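Local coordinates for FACT complex subunit SPT16 (Ashbya gossypii, PDB 6A8M), which probably works within the FACT complex as a histone chaperone that destabilizes and restores nucleosomes during transcription elongation, this chain being its N-terminal peptidase-like domain, at residues Phe35-Ser39 and Tyr140-Ile145; Glu60-Thr64 and Ile76-Lys81; Ser189-Asp193 and Leu431-Thr435; Ser300-Thr305 and Ala414-Thr420. One frame throughout, in Å; residues are numbered along the deposited sequence.

Interaction 1 (Phe35-Ser39 and Tyr140-Ile145)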
loop_
_atom_site.group_PDB
_atom_site.type_symbol
_atom_site.label_atom_id
_atom_site.label_comp_id
_atom_site.label_asym_id
_atom_site.label_seq_id
_atom_site.Cartn_x
_atom_site.Cartn_y
_atom_site.Cartn_z
ATOM N N PHE A 35 7.131 15.874 11.113
ATOM C CA PHE A 35 7.492 14.536 10.654
ATOM C C PHE A 35 9.010 14.437 10.591
ATOM O O PHE A 35 9.659 15.303 9.995
ATOM C CB PHE A 35 6.892 14.240 9.273
ATOM C CG PHE A 35 5.398 14.395 9.234
ATOM C CD1 PHE A 35 4.594 13.366 9.672
ATOM C CD2 PHE A 35 4.816 15.561 8.786
ATOM C CE1 PHE A 35 3.214 13.488 9.659
ATOM C CE2 PHE A 35 3.426 15.701 8.769
ATOM C CZ PHE A 35 2.628 14.660 9.210
ATOM N N ILE A 36 9.570 13.378 11.179
ATOM C CA ILE A 36 11.020 13.243 11.293
ATOM C C ILE A 36 11.414 11.898 10.717
ATOM O O ILE A 36 11.006 10.854 11.240
ATOM C CB ILE A 36 11.517 13.367 12.744
ATOM C CG1 ILE A 36 10.775 14.482 13.489
ATOM C CG2 ILE A 36 13.025 13.609 12.760
ATOM C CD1 ILE A 36 9.514 14.010 14.185
ATOM N N LEU A 37 12.231 11.915 9.672
ATOM C CA LEU A 37 12.708 10.690 9.054
ATOM C C LEU A 37 14.164 10.518 9.463
ATOM O O LEU A 37 14.986 11.403 9.219
ATOM C CB LEU A 37 12.556 10.749 7.532
ATOM C CG LEU A 37 12.190 9.389 6.909
ATOM C CD1 LEU A 37 11.574 9.586 5.559
ATOM C CD2 LEU A 37 13.402 8.439 6.844
ATOM N N GLY A 38 14.480 9.399 10.107
ATOM C CA GLY A 38 15.864 9.161 10.455
ATOM C C GLY A 38 16.582 8.391 9.365
ATOM O O GLY A 38 16.485 8.741 8.187
ATOM N N SER A 39 17.295 7.331 9.731
ATOM C CA SER A 39 17.938 6.516 8.714
ATOM C C SER A 39 16.900 5.656 8.004
ATOM O O SER A 39 15.905 5.222 8.596
ATOM C CB SER A 39 19.026 5.635 9.340
ATOM O OG SER A 39 20.068 6.440 9.882
ATOM N N TYR A 140 12.407 5.321 13.677
ATOM C CA TYR A 140 13.624 5.387 12.880
ATOM C C TYR A 140 14.841 5.439 13.799
ATOM O O TYR A 140 14.749 5.821 14.969
ATOM C CB TYR A 140 13.637 6.606 11.940
ATOM C CG TYR A 140 12.503 6.652 10.935
ATOM C CD1 TYR A 140 11.296 7.284 11.234
ATOM C CD2 TYR A 140 12.644 6.071 9.676
ATOM C CE1 TYR A 140 10.247 7.331 10.317
ATOM C CE2 TYR A 140 11.606 6.120 8.740
ATOM C CZ TYR A 140 10.414 6.752 9.067
ATOM O OH TYR A 140 9.409 6.788 8.141
ATOM N N GLN A 141 15.989 5.034 13.258
ATOM C CA GLN A 141 17.249 5.056 13.984
ATOM C C GLN A 141 18.103 6.234 13.540
ATOM O O GLN A 141 17.787 6.944 12.580
ATOM C CB GLN A 141 18.032 3.756 13.770
ATOM C CG GLN A 141 17.223 2.502 13.995
ATOM C CD GLN A 141 16.913 2.262 15.458
ATOM O OE1 GLN A 141 17.681 2.656 16.337
ATOM N NE2 GLN A 141 15.784 1.607 15.728
ATOM N N GLY A 142 19.202 6.435 14.255
ATOM C CA GLY A 142 20.203 7.373 13.805
ATOM C C GLY A 142 20.342 8.567 14.737
ATOM O O GLY A 142 19.455 8.887 15.536
ATOM N N LYS A 143 21.496 9.225 14.619
ATOM C CA LYS A 143 21.842 10.357 15.473
ATOM C C LYS A 143 20.839 11.500 15.324
ATOM O O LYS A 143 20.452 12.136 16.314
ATOM C CB LYS A 143 23.266 10.811 15.115
ATOM C CG LYS A 143 23.960 11.680 16.114
ATOM C CD LYS A 143 25.390 12.027 15.679
ATOM C CE LYS A 143 26.322 10.808 15.624
ATOM N NZ LYS A 143 26.752 10.269 16.939
ATOM N N PHE A 144 20.386 11.753 14.095
ATOM C CA PHE A 144 19.526 12.904 13.812
ATOM C C PHE A 144 18.199 12.795 14.553
ATOM O O PHE A 144 17.829 13.681 15.332
ATOM C CB PHE A 144 19.321 12.985 12.299
ATOM C CG PHE A 144 18.451 14.129 11.813
ATOM C CD1 PHE A 144 19.002 15.382 11.545
ATOM C CD2 PHE A 144 17.112 13.919 11.499
ATOM C CE1 PHE A 144 18.219 16.433 11.014
ATOM C CE2 PHE A 144 16.325 14.952 10.989
ATOM C CZ PHE A 144 16.886 16.221 10.748
ATOM N N ILE A 145 17.470 11.698 14.338
ATOM C CA ILE A 145 16.183 11.565 15.012
ATOM C C ILE A 145 16.360 11.400 16.517
ATOM O O ILE A 145 15.503 11.837 17.297
ATOM C CB ILE A 145 15.355 10.414 14.404
ATOM C CG1 ILE A 145 13.899 10.522 14.863
ATOM C CG2 ILE A 145 15.951 9.052 14.765
ATOM C CD1 ILE A 145 12.936 9.663 14.083
HETATM O O HOH W 1 15.787 3.617 10.667
#
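Leu-37 rides over one face of the Tyr-140 ring: its CG lies 4.2 Å from the ring centroid in a CH-pi contact, and its methyl CD2 comes to 3.5 Å from CE2 of the tyrosine. CG of Tyr-140 stands anti to its carbonyl carbon (chi1 -60°), which brings the ring under Leu-37, and its OH runs on to a hydrogen bond with Thr-50. CB of Tyr-140 fills the hollow left by Gly-38, 3.4 Å from the glycine N; a side chain on Gly-38 would collide with it. With an alanine in place of Tyr-140, Leu-37 would probably lose the face it packs on and Thr-50 its hydroxyl partner. All this happens where strand 32-37, an inner strand of the mixed sheet of the N-terminal lobe, runs out against the start of helix 143-158, which has Gly-142 at its N-cap. One methyl, CG2 of Ile-36, is the bump here, set 3.8 Å from CG1 of Ile-145 and 4.0 Å from CE2 of Phe-144. Past the glycine the backbones join: Ser-39 N gives a nearly straight hydrogen bond (169°) to Gln-141 O at 2.9 Å, and a water links Ser-39 O to Gln-141 N.

Interaction 2 (Glu60-Thr64 and Ile76-Lys81)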
loop_
_atom_site.group_PDB
_atom_site.type_symbol
_atom_site.label_atom_id
_atom_site.label_comp_id
_atom_site.label_asym_id
_atom_site.label_seq_id
_atom_site.Cartn_x
_atom_site.Cartn_y
_atom_site.Cartn_z
ATOM N N GLU A 60 12.069 8.913 -0.677
ATOM C CA GLU A 60 12.339 9.055 0.746
ATOM C C GLU A 60 13.613 9.887 0.925
ATOM O O GLU A 60 14.623 9.649 0.252
ATOM C CB GLU A 60 12.461 7.674 1.399
ATOM C CG GLU A 60 12.640 7.719 2.896
ATOM C CD GLU A 60 12.897 6.364 3.532
ATOM O OE1 GLU A 60 13.924 5.718 3.215
ATOM O OE2 GLU A 60 12.088 5.957 4.375
ATOM N N PHE A 61 13.551 10.901 1.795
ATOM C CA PHE A 61 14.712 11.729 2.117
ATOM C C PHE A 61 15.153 11.382 3.527
ATOM O O PHE A 61 14.548 11.860 4.502
ATOM C CB PHE A 61 14.389 13.229 2.012
ATOM C CG PHE A 61 14.540 13.824 0.620
ATOM C CD1 PHE A 61 14.119 13.138 -0.509
ATOM C CD2 PHE A 61 15.052 15.101 0.463
ATOM C CE1 PHE A 61 14.262 13.706 -1.784
ATOM C CE2 PHE A 61 15.187 15.681 -0.800
ATOM C CZ PHE A 61 14.789 14.984 -1.922
ATOM N N PRO A 62 16.151 10.525 3.706
ATOM C CA PRO A 62 16.572 10.180 5.065
ATOM C C PRO A 62 17.120 11.391 5.803
ATOM O O PRO A 62 17.491 12.407 5.205
ATOM C CB PRO A 62 17.661 9.125 4.844
ATOM C CG PRO A 62 17.300 8.516 3.543
ATOM C CD PRO A 62 16.814 9.671 2.706
ATOM N N THR A 63 17.145 11.268 7.133
ATOM C CA THR A 63 17.764 12.271 7.998
ATOM C C THR A 63 17.220 13.671 7.702
ATOM O O THR A 63 17.964 14.609 7.421
ATOM C CB THR A 63 19.285 12.219 7.833
ATOM O OG1 THR A 63 19.708 10.851 7.888
ATOM C CG2 THR A 63 19.966 12.959 8.936
ATOM N N THR A 64 15.894 13.785 7.709
ATOM C CA THR A 64 15.197 14.974 7.245
ATOM C C THR A 64 13.988 15.215 8.127
ATOM O O THR A 64 13.281 14.270 8.476
ATOM C CB THR A 64 14.735 14.810 5.786
ATOM O OG1 THR A 64 15.886 14.742 4.946
ATOM C CG2 THR A 64 13.842 15.963 5.340
ATOM N N ILE A 76 14.297 20.547 7.322
ATOM C CA ILE A 76 15.674 20.462 7.804
ATOM C C ILE A 76 16.295 19.270 7.102
ATOM O O ILE A 76 15.833 18.135 7.273
ATOM C CB ILE A 76 15.750 20.290 9.329
ATOM C CG1 ILE A 76 15.020 21.423 10.052
ATOM C CG2 ILE A 76 17.232 20.152 9.793
ATOM C CD1 ILE A 76 14.962 21.247 11.564
ATOM N N THR A 77 17.313 19.516 6.288
ATOM C CA THR A 77 17.902 18.435 5.509
ATOM C C THR A 77 19.301 18.857 5.071
ATOM O O THR A 77 19.700 20.013 5.223
ATOM C CB THR A 77 17.019 18.065 4.310
ATOM O OG1 THR A 77 17.394 16.772 3.823
ATOM C CG2 THR A 77 17.143 19.104 3.179
ATOM N N SER A 78 20.037 17.903 4.518
ATOM C CA SER A 78 21.447 18.127 4.231
ATOM C C SER A 78 21.625 19.054 3.032
ATOM O O SER A 78 20.708 19.283 2.241
ATOM C CB SER A 78 22.140 16.799 3.944
ATOM O OG SER A 78 21.627 16.253 2.741
ATOM N N ALA A 79 22.850 19.569 2.887
ATOM C CA ALA A 79 23.134 20.460 1.770
ATOM C C ALA A 79 22.923 19.754 0.435
ATOM O O ALA A 79 22.454 20.367 -0.533
ATOM C CB ALA A 79 24.561 20.996 1.885
ATOM N N ALA A 80 23.274 18.467 0.361
ATOM C CA ALA A 80 23.109 17.716 -0.883
ATOM C C ALA A 80 21.637 17.519 -1.225
ATOM O O ALA A 80 21.242 17.642 -2.389
ATOM C CB ALA A 80 23.816 16.369 -0.773
ATOM N N LYS A 81 20.807 17.209 -0.227
ATOM C CA LYS A 81 19.383 17.054 -0.499
ATOM C C LYS A 81 18.733 18.391 -0.806
ATOM O O LYS A 81 17.780 18.449 -1.594
ATOM C CB LYS A 81 18.682 16.379 0.681
ATOM C CG LYS A 81 19.049 14.906 0.827
ATOM C CD LYS A 81 18.218 14.219 1.885
ATOM C CE LYS A 81 18.808 12.864 2.250
ATOM N NZ LYS A 81 19.936 12.988 3.203
HETATM O O HOH W 2 19.726 14.834 5.223
#
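Lys-81 and Phe-61 lie alongside each other but run opposite ways, the aliphatic part of the lysine passing the CD2 side of the ring with its CD 3.6 Å from CD2 of Phe-61. The lysine chain is stretched through chi2 and chi3, then kinks at its last torsion (chi4 81°), which swings NZ toward the backbone of Pro-62. There NZ makes a weak hydrogen bond to Pro-62 O at 3.2 Å, while CE passes the proline ring at about a right angle, 3.8 Å from its CD. Thr-64 and Thr-77 are arranged differently: they stand side by side, pointing the same way, and their hydroxyls form a short relay. Thr-77 OG1 donates to Thr-64 OG1 at 2.8 Å, and Thr-64 OG1 donates in turn to Pro-62 O at 2.8 Å, arriving from above the carbonyl plane. A valine at Thr-64 would probably leave the Thr-77 hydroxyl without its acceptor and take from the Pro-62 carbonyl its hydroxyl donor.

The setting is the loop leading into strand 64-68, where Thr-63 and Thr-64 both face Leu-37 in a G1 beta bulge; the partner segment passes from strand 72-77 into helix 79-95, with Ser-78 as N-cap accepting from Lys-81 N. A water 2.7 Å from NZ of Lys-81 donates to Thr-63 O. Across the two segments, then, the lysine ammonium meets neutral oxygens rather than a carboxylate, so its charge is probably eased by carbonyl dipoles and water.

Interaction 3 (Ser189-Asp193 and Leu431-Thr435)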
loop_
_atom_site.group_PDB
_atom_site.type_symbol
_atom_site.label_atom_id
_atom_site.label_comp_id
_atom_site.label_asym_id
_atom_site.label_seq_id
_atom_site.Cartn_x
_atom_site.Cartn_y
_atom_site.Cartn_z
ATOM N N SER A 189 0.186 -2.992 -11.335
ATOM C CA SER A 189 -0.763 -4.093 -11.461
ATOM C C SER A 189 -0.394 -5.013 -12.615
ATOM O O SER A 189 -0.505 -6.245 -12.499
ATOM C CB SER A 189 -2.190 -3.561 -11.652
ATOM O OG SER A 189 -2.655 -2.898 -10.473
ATOM N N ARG A 190 0.050 -4.445 -13.742
ATOM C CA ARG A 190 0.472 -5.310 -14.835
ATOM C C ARG A 190 1.714 -6.093 -14.436
ATOM O O ARG A 190 1.848 -7.266 -14.783
ATOM C CB ARG A 190 0.724 -4.508 -16.108
ATOM C CG ARG A 190 1.037 -5.405 -17.332
ATOM C CD ARG A 190 -0.198 -6.136 -17.791
ATOM N NE ARG A 190 -1.183 -5.198 -18.330
ATOM C CZ ARG A 190 -1.120 -4.646 -19.545
ATOM N NH1 ARG A 190 -0.124 -4.939 -20.375
ATOM N NH2 ARG A 190 -2.063 -3.798 -19.939
ATOM N N GLY A 191 2.600 -5.478 -13.649
ATOM C CA GLY A 191 3.696 -6.241 -13.065
ATOM C C GLY A 191 3.207 -7.398 -12.212
ATOM O O GLY A 191 3.697 -8.521 -12.332
ATOM N N SER A 192 2.219 -7.147 -11.344
ATOM C CA SER A 192 1.673 -8.239 -10.537
ATOM C C SER A 192 1.139 -9.361 -11.422
ATOM O O SER A 192 1.340 -10.543 -11.119
ATOM C CB SER A 192 0.577 -7.717 -9.614
ATOM O OG SER A 192 1.146 -6.930 -8.585
ATOM N N ASP A 193 0.413 -9.005 -12.488
ATOM C CA ASP A 193 -0.045 -9.983 -13.472
ATOM C C ASP A 193 1.102 -10.849 -13.985
ATOM O O ASP A 193 0.968 -12.072 -14.087
ATOM C CB ASP A 193 -0.686 -9.280 -14.674
ATOM C CG ASP A 193 -2.109 -8.806 -14.432
ATOM O OD1 ASP A 193 -2.740 -9.192 -13.425
ATOM O OD2 ASP A 193 -2.583 -8.041 -15.301
ATOM N N LEU A 431 -7.514 -3.496 -12.584
ATOM C CA LEU A 431 -6.189 -3.248 -13.140
ATOM C C LEU A 431 -5.372 -4.520 -13.342
ATOM O O LEU A 431 -4.481 -4.539 -14.198
ATOM C CB LEU A 431 -5.409 -2.288 -12.238
ATOM C CG LEU A 431 -6.059 -0.925 -11.941
ATOM C CD1 LEU A 431 -5.038 -0.063 -11.198
ATOM C CD2 LEU A 431 -6.509 -0.223 -13.227
ATOM N N THR A 432 -5.645 -5.563 -12.566
ATOM C CA THR A 432 -4.967 -6.858 -12.654
ATOM C C THR A 432 -5.837 -7.766 -13.520
ATOM O O THR A 432 -6.969 -8.099 -13.141
ATOM C CB THR A 432 -4.759 -7.460 -11.261
ATOM O OG1 THR A 432 -5.971 -7.327 -10.506
ATOM C CG2 THR A 432 -3.637 -6.733 -10.493
ATOM N N ASN A 433 -5.325 -8.143 -14.697
ATOM C CA ASN A 433 -6.106 -8.848 -15.702
ATOM C C ASN A 433 -5.617 -10.270 -15.939
ATOM O O ASN A 433 -6.106 -10.931 -16.856
ATOM C CB ASN A 433 -6.119 -8.045 -17.011
ATOM C CG ASN A 433 -6.665 -6.635 -16.808
ATOM O OD1 ASN A 433 -6.010 -5.631 -17.135
ATOM N ND2 ASN A 433 -7.866 -6.552 -16.239
ATOM N N TYR A 434 -4.718 -10.785 -15.099
ATOM C CA TYR A 434 -4.366 -12.195 -15.193
ATOM C C TYR A 434 -5.621 -13.045 -15.011
ATOM O O TYR A 434 -6.500 -12.716 -14.209
ATOM C CB TYR A 434 -3.296 -12.566 -14.157
ATOM C CG TYR A 434 -2.892 -14.012 -14.275
ATOM C CD1 TYR A 434 -2.088 -14.446 -15.338
ATOM C CD2 TYR A 434 -3.356 -14.957 -13.375
ATOM C CE1 TYR A 434 -1.741 -15.790 -15.466
ATOM C CE2 TYR A 434 -3.017 -16.288 -13.502
ATOM C CZ TYR A 434 -2.217 -16.703 -14.544
ATOM O OH TYR A 434 -1.892 -18.041 -14.669
ATOM N N THR A 435 -5.724 -14.123 -15.791
ATOM C CA THR A 435 -6.953 -14.910 -15.808
ATOM C C THR A 435 -7.350 -15.409 -14.416
ATOM O O THR A 435 -6.514 -15.686 -13.547
ATOM C CB THR A 435 -6.826 -16.113 -16.769
ATOM O OG1 THR A 435 -8.059 -16.842 -16.774
ATOM C CG2 THR A 435 -5.718 -17.055 -16.301
#
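Ser-189 opens the contact by pressing its side chain on Leu-431, OG lying 3.3 Å from CB of that leucine, while the same hydroxyl is hydrogen-bonded back to Leu-185 O within the helix. Its CB also meets the methyl CG2 of Thr-432 at 3.7 Å. One turn of helix lies between this and the polar grip, and on the way Ser-192 adds a looser touch, with its CB on the same methyl and its OG bonded to Ser-300. Asp-193 carries most of the contact. CG stands anti to the carbonyl carbon (chi1 -79°), a setting that presents both carboxylate oxygens to two successive backbone amides of the loop. OD2 receives Asn-433 N at 2.8 Å on its syn lone pair, in a fairly straight bond (164°); OD1 receives Tyr-434 N at 3.0 Å, but from well above the carboxylate plane. The buried acid is thus held by two N-H groups, which probably help to hold the loop in its bend. Long helix 179-208 is thereby tied to the loop between strand 427-430 and helix 438-441, with Ile-302 of strand 298-308 packed against Ser-192, Asp-193 and Tyr-434 alike.

Interaction 4 (Ser300-Thr305 and Ala414-Thr420)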
loop_
_atom_site.group_PDB
_atom_site.type_symbol
_atom_site.label_atom_id
_atom_site.label_comp_id
_atom_site.label_asym_id
_atom_site.label_seq_id
_atom_site.Cartn_x
_atom_site.Cartn_y
_atom_site.Cartn_z
ATOM N N SER A 300 0.195 -2.757 -5.810
ATOM C CA SER A 300 -0.904 -3.532 -6.377
ATOM C C SER A 300 -0.881 -4.917 -5.736
ATOM O O SER A 300 0.066 -5.296 -5.029
ATOM C CB SER A 300 -0.816 -3.639 -7.909
ATOM O OG SER A 300 0.402 -4.264 -8.294
ATOM N N ASN A 301 -1.949 -5.674 -5.972
ATOM C CA ASN A 301 -2.117 -6.974 -5.332
ATOM C C ASN A 301 -2.933 -7.854 -6.260
ATOM O O ASN A 301 -3.852 -7.366 -6.922
ATOM C CB ASN A 301 -2.834 -6.862 -3.972
ATOM C CG ASN A 301 -2.795 -8.155 -3.211
ATOM O OD1 ASN A 301 -1.718 -8.715 -3.040
ATOM N ND2 ASN A 301 -3.969 -8.669 -2.796
ATOM N N ILE A 302 -2.592 -9.145 -6.306
ATOM C CA ILE A 302 -3.387 -10.137 -7.031
ATOM C C ILE A 302 -3.304 -11.441 -6.255
ATOM O O ILE A 302 -2.232 -11.812 -5.775
ATOM C CB ILE A 302 -2.913 -10.333 -8.488
ATOM C CG1 ILE A 302 -3.888 -11.260 -9.248
ATOM C CG2 ILE A 302 -1.437 -10.821 -8.570
ATOM C CD1 ILE A 302 -3.612 -11.344 -10.774
ATOM N N SER A 303 -4.442 -12.116 -6.102
ATOM C CA SER A 303 -4.474 -13.436 -5.478
ATOM C C SER A 303 -5.300 -14.349 -6.360
ATOM O O SER A 303 -6.356 -13.954 -6.860
ATOM C CB SER A 303 -5.072 -13.434 -4.061
ATOM O OG SER A 303 -4.241 -12.742 -3.148
ATOM N N ARG A 304 -4.830 -15.573 -6.527
ATOM C CA ARG A 304 -5.549 -16.554 -7.330
ATOM C C ARG A 304 -5.613 -17.851 -6.546
ATOM O O ARG A 304 -4.768 -18.125 -5.677
ATOM C CB ARG A 304 -4.863 -16.802 -8.689
ATOM C CG ARG A 304 -4.858 -15.567 -9.583
ATOM C CD ARG A 304 -6.275 -15.268 -10.029
ATOM N NE ARG A 304 -6.411 -14.182 -11.004
ATOM C CZ ARG A 304 -6.785 -12.949 -10.664
ATOM N NH1 ARG A 304 -6.992 -12.647 -9.370
ATOM N NH2 ARG A 304 -6.957 -12.017 -11.602
ATOM N N THR A 305 -6.611 -18.660 -6.874
ATOM C CA THR A 305 -6.690 -20.035 -6.400
ATOM C C THR A 305 -6.475 -20.947 -7.603
ATOM O O THR A 305 -7.080 -20.738 -8.663
ATOM C CB THR A 305 -8.054 -20.322 -5.758
ATOM O OG1 THR A 305 -8.275 -19.431 -4.665
ATOM C CG2 THR A 305 -8.114 -21.754 -5.235
ATOM N N ALA A 414 -9.267 -24.220 0.909
ATOM C CA ALA A 414 -9.520 -22.813 1.167
ATOM C C ALA A 414 -9.581 -22.158 -0.195
ATOM O O ALA A 414 -9.156 -22.740 -1.199
ATOM C CB ALA A 414 -8.441 -22.173 2.058
ATOM N N LEU A 415 -10.144 -20.963 -0.231
ATOM C CA LEU A 415 -10.319 -20.241 -1.484
ATOM C C LEU A 415 -9.916 -18.800 -1.276
ATOM O O LEU A 415 -10.251 -18.199 -0.253
ATOM C CB LEU A 415 -11.786 -20.274 -1.979
ATOM C CG LEU A 415 -12.356 -21.677 -2.202
ATOM C CD1 LEU A 415 -13.866 -21.611 -2.441
ATOM C CD2 LEU A 415 -11.656 -22.362 -3.380
ATOM N N GLN A 416 -9.251 -18.219 -2.268
ATOM C CA GLN A 416 -8.891 -16.824 -2.125
ATOM C C GLN A 416 -8.734 -16.191 -3.497
ATOM O O GLN A 416 -8.100 -16.761 -4.382
ATOM C CB GLN A 416 -7.605 -16.672 -1.303
ATOM C CG GLN A 416 -7.225 -15.237 -1.058
ATOM C CD GLN A 416 -6.151 -15.121 -0.016
ATOM O OE1 GLN A 416 -5.042 -15.684 -0.173
ATOM N NE2 GLN A 416 -6.468 -14.433 1.072
ATOM N N LEU A 417 -9.288 -14.991 -3.653
ATOM C CA LEU A 417 -9.199 -14.266 -4.911
ATOM C C LEU A 417 -8.985 -12.802 -4.581
ATOM O O LEU A 417 -9.697 -12.267 -3.731
ATOM C CB LEU A 417 -10.500 -14.438 -5.707
ATOM C CG LEU A 417 -10.552 -13.899 -7.127
ATOM C CD1 LEU A 417 -9.601 -14.705 -8.021
ATOM C CD2 LEU A 417 -11.983 -13.954 -7.654
ATOM N N ALA A 418 -8.032 -12.151 -5.253
ATOM C CA ALA A 418 -7.829 -10.719 -5.051
ATOM C C ALA A 418 -7.481 -10.049 -6.369
ATOM O O ALA A 418 -6.791 -10.624 -7.209
ATOM C CB ALA A 418 -6.721 -10.436 -4.003
ATOM N N ASP A 419 -7.953 -8.809 -6.535
ATOM C CA ASP A 419 -7.612 -7.998 -7.691
ATOM C C ASP A 419 -7.497 -6.546 -7.264
ATOM O O ASP A 419 -8.092 -6.122 -6.268
ATOM C CB ASP A 419 -8.653 -8.136 -8.819
ATOM C CG ASP A 419 -8.460 -9.413 -9.615
ATOM O OD1 ASP A 419 -7.471 -9.489 -10.364
ATOM O OD2 ASP A 419 -9.279 -10.341 -9.476
ATOM N N THR A 420 -6.738 -5.783 -8.046
ATOM C CA THR A 420 -6.592 -4.347 -7.826
ATOM C C THR A 420 -7.633 -3.605 -8.659
ATOM O O THR A 420 -7.762 -3.847 -9.861
ATOM C CB THR A 420 -5.174 -3.927 -8.189
ATOM O OG1 THR A 420 -4.268 -4.701 -7.383
ATOM C CG2 THR A 420 -4.942 -2.442 -7.942
#
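The guanidinium of Arg-304 points its edge at Asp-419 and at Ala-418 O, the latter through a weak bond from NH1, and Ile-302 CD1 covers one of its faces, 3.5 Å above the plane. At that edge NH2 forms a salt bridge to the syn lone pair of Asp-419 OD1 at 2.9 Å, although the two planes are turned 61° apart. A bend at chi2 (-69°) folds the arginine back over its own strand, so that NH1 also reaches Ser-303 O at 2.9 Å. This carbonyl takes a second donor, Ala-418 N, from the opposite face of its plane. Tyr-434 O and Thr-435 O receive NH2 and NE, while Lys-436 and Thr-432 bind the aspartate. In the peptidase M24-like part of Spt16, known for its pita-bread fold, residues 302-305 of strand 298-308 and 414-420 of strand 412-424 run at 150° to each other, nearly antiparallel, around a single hydrogen-bonded pair, Ser-303 with Ala-418. The side chains of this pair are squeezed, CB of Ser-303 lying 3.4 Å from CB of Ala-418. To either side threonine hydroxyls take over: Thr-305 OG1 donates to Gln-416 O at 2.7 Å, and Thr-420 OG1 donates to Asn-301 O at 2.7 Å, in the carbonyl plane.

From the N terminus, interaction 1 closes a loop of about a hundred residues, and interaction 2 nests inside it; the two touch, Gly-38 and Leu-37 bonding to Thr-63 and Thr-64, and within the N-terminal lobe they tie its sheet to helices 79-95 and 143-158. Interaction 3 opens only afterwards, on helix 179-208, and closes near the C-terminal end, with interaction 4 nested inside its long loop. These two also share bonds, Thr-432 to Asp-419 and Tyr-434 to Arg-304, so helix, strands and C-terminal loop are joined. The pairs stand apart: the centres of interactions 1 and 4 are about 36 Å from each other, one pair in each lobe.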